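Local coordinates for lipoprotein YgdI/YgdR-like SH3-like domain-containing protein (Shewanella oneidensis, PDB 2RB6), which is of unknown function but is probably a membrane-anchored bacterial lipoprotein whose exported part folds as a small SH3-like beta domain, at residues M41-Q44 with E45-T48. Residues are numbered along the deposited sequence; the frame is centred on the assembly and turned at random.
Sequences MIKQ and EDVT
A single 3-10 turn joins strand 39-43 to strand 47-53, and Lys43 and Asp46 meet across it: Asp46 N donates to Lys43 O at 3.0 Å. The next bond follows the same i to i+3 pattern, with Val47 N 2.9 Å from Gln44 O at an N-H...O angle of 154°. In both, the donor stands well above the carbonyl plane.

Flanking the turn, Ile42 and Val47, both beta-branched and at home in strands, bring their side chains together at a slant, Ile42 CG1 lying 3.9 Å from Val47 CG2. That methyl of Val47 also sits 3.5 Å from Lys43 O. Both side chains touch Met7 of strand 4-9, which pairs with strand 47-53 in one sheet, while Ile42 reaches it from the other sheet.

Polar residues suit the outer side. Lys43 and Glu45 run alongside each other, and the lysine methylene CE comes within 3.6 Å of Glu45 OE2. The lysine chain bends at chi3 and chi4 (62° and 60°), leaving NZ 4.8 Å from Glu45 OE2, too far for a salt bridge, though the opposite charges may still attract weakly.

Backbone bonds from Gln44 to Gly28 and from Asp46 to Lys10 tie the turn to its surroundings. A short 3-10 turn leading into the last strand is a hallmark of SH3-like barrels, consistent with this family's membership of the SH3 clan.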
HETATM    1  N   MSE A  41      -3.123   4.547  -7.479  1.00 44.90           N
HETATM    2  CA  MSE A  41      -2.262   5.546  -6.872  1.00 45.28           C
HETATM    3  C   MSE A  41      -2.815   6.190  -5.617  1.00 42.85           C
HETATM    4  O   MSE A  41      -4.025   6.316  -5.446  1.00 43.19           O
HETATM    5  CB  MSE A  41      -1.980   6.641  -7.893  1.00 49.70           C
HETATM    6  CG  MSE A  41      -0.522   6.839  -8.240  1.00 54.90           C
HETATM    7 SE   MSE A  41      -0.357   8.107  -9.697  1.00 60.96          SE
HETATM    8  CE  MSE A  41      -0.151   6.811 -11.128  1.00 58.14           C
ATOM      9  N   ILE A  42      -1.901   6.613  -4.753  1.00 40.41           N
ATOM     10  CA  ILE A  42      -2.241   7.282  -3.506  1.00 39.10           C
ATOM     11  C   ILE A  42      -1.060   8.208  -3.209  1.00 38.71           C
ATOM     12  O   ILE A  42       0.096   7.816  -3.373  1.00 38.80           O
ATOM     13  CB  ILE A  42      -2.444   6.251  -2.351  1.00 39.89           C
ATOM     14  CG1 ILE A  42      -2.825   6.962  -1.050  1.00 38.66           C
ATOM     15  CG2 ILE A  42      -1.179   5.427  -2.144  1.00 40.27           C
ATOM     16  CD1 ILE A  42      -4.214   7.521  -1.025  1.00 38.19           C
ATOM     17  N   LYS A  43      -1.349   9.442  -2.804  1.00 38.49           N
ATOM     18  CA  LYS A  43      -0.300  10.416  -2.502  1.00 37.97           C
ATOM     19  C   LYS A  43       0.521  10.000  -1.280  1.00 37.85           C
ATOM     20  O   LYS A  43      -0.025   9.511  -0.295  1.00 37.79           O
ATOM     21  CB  LYS A  43      -0.913  11.802  -2.260  1.00 38.86           C
ATOM     22  CG  LYS A  43      -1.785  12.329  -3.400  1.00 40.19           C
ATOM     23  CD  LYS A  43      -2.178  13.792  -3.189  1.00 39.20           C
ATOM     24  CE  LYS A  43      -0.951  14.702  -3.162  1.00 40.85           C
ATOM     25  NZ  LYS A  43      -0.175  14.646  -4.435  1.00 42.58           N
ATOM     26  N   GLN A  44       1.832  10.213  -1.349  1.00 37.73           N
ATOM     27  CA  GLN A  44       2.744   9.854  -0.270  1.00 38.64           C
ATOM     28  C   GLN A  44       2.326  10.530   1.032  1.00 39.62           C
ATOM     29  O   GLN A  44       2.218   9.885   2.080  1.00 38.72           O
ATOM     30  CB  GLN A  44       4.162  10.281  -0.651  1.00 42.81           C
ATOM     31  CG  GLN A  44       5.272   9.511   0.030  1.00 48.61           C
ATOM     32  CD  GLN A  44       5.424   9.876   1.489  1.00 53.57           C
ATOM     33  OE1 GLN A  44       5.777  11.008   1.826  1.00 56.16           O
ATOM     34  NE2 GLN A  44       5.151   8.918   2.367  1.00 55.41           N
ATOM     35  N   GLU A  45       2.080  11.835   0.951  1.00 40.31           N
ATOM     36  CA  GLU A  45       1.671  12.631   2.099  1.00 40.32           C
ATOM     37  C   GLU A  45       0.359  12.167   2.739  1.00 39.37           C
ATOM     38  O   GLU A  45       0.091  12.484   3.898  1.00 39.26           O
ATOM     39  CB  GLU A  45       1.535  14.091   1.685  1.00 43.86           C
ATOM     40  CG  GLU A  45       0.607  14.300   0.512  1.00 48.68           C
ATOM     41  CD  GLU A  45       0.323  15.767   0.242  1.00 52.24           C
ATOM     42  OE1 GLU A  45       1.291  16.555   0.171  1.00 51.82           O
ATOM     43  OE2 GLU A  45      -0.869  16.126   0.092  1.00 54.67           O
ATOM     44  N   ASP A  46      -0.460  11.431   1.993  1.00 36.96           N
ATOM     45  CA  ASP A  46      -1.735  10.941   2.521  1.00 35.22           C
ATOM     46  C   ASP A  46      -1.537   9.657   3.332  1.00 35.35           C
ATOM     47  O   ASP A  46      -2.442   9.225   4.064  1.00 35.41           O
ATOM     48  CB  ASP A  46      -2.716  10.661   1.373  1.00 35.62           C
ATOM     49  CG  ASP A  46      -3.516  11.898   0.949  1.00 35.54           C
ATOM     50  OD1 ASP A  46      -2.956  13.017   0.954  1.00 32.97           O
ATOM     51  OD2 ASP A  46      -4.706  11.741   0.592  1.00 35.39           O
ATOM     52  N   VAL A  47      -0.356   9.052   3.207  1.00 32.53           N
ATOM     53  CA  VAL A  47      -0.051   7.802   3.901  1.00 29.19           C
ATOM     54  C   VAL A  47       0.718   8.011   5.209  1.00 29.40           C
ATOM     55  O   VAL A  47       1.801   8.587   5.214  1.00 29.89           O
ATOM     56  CB  VAL A  47       0.757   6.866   2.972  1.00 27.23           C
ATOM     57  CG1 VAL A  47       1.106   5.564   3.691  1.00 25.00           C
ATOM     58  CG2 VAL A  47      -0.041   6.589   1.712  1.00 21.98           C
ATOM     59  N   THR A  48       0.155   7.543   6.318  1.00 29.15           N
ATOM     60  CA  THR A  48       0.827   7.687   7.604  1.00 29.22           C
ATOM     61  C   THR A  48       1.806   6.542   7.880  1.00 29.32           C
ATOM     62  O   THR A  48       2.847   6.742   8.512  1.00 31.14           O
ATOM     63  CB  THR A  48      -0.188   7.775   8.780  1.00 29.76           C
ATOM     64  OG1 THR A  48      -1.008   6.602   8.808  1.00 30.91           O
ATOM     65  CG2 THR A  48      -1.072   9.014   8.639  1.00 25.72           C
TER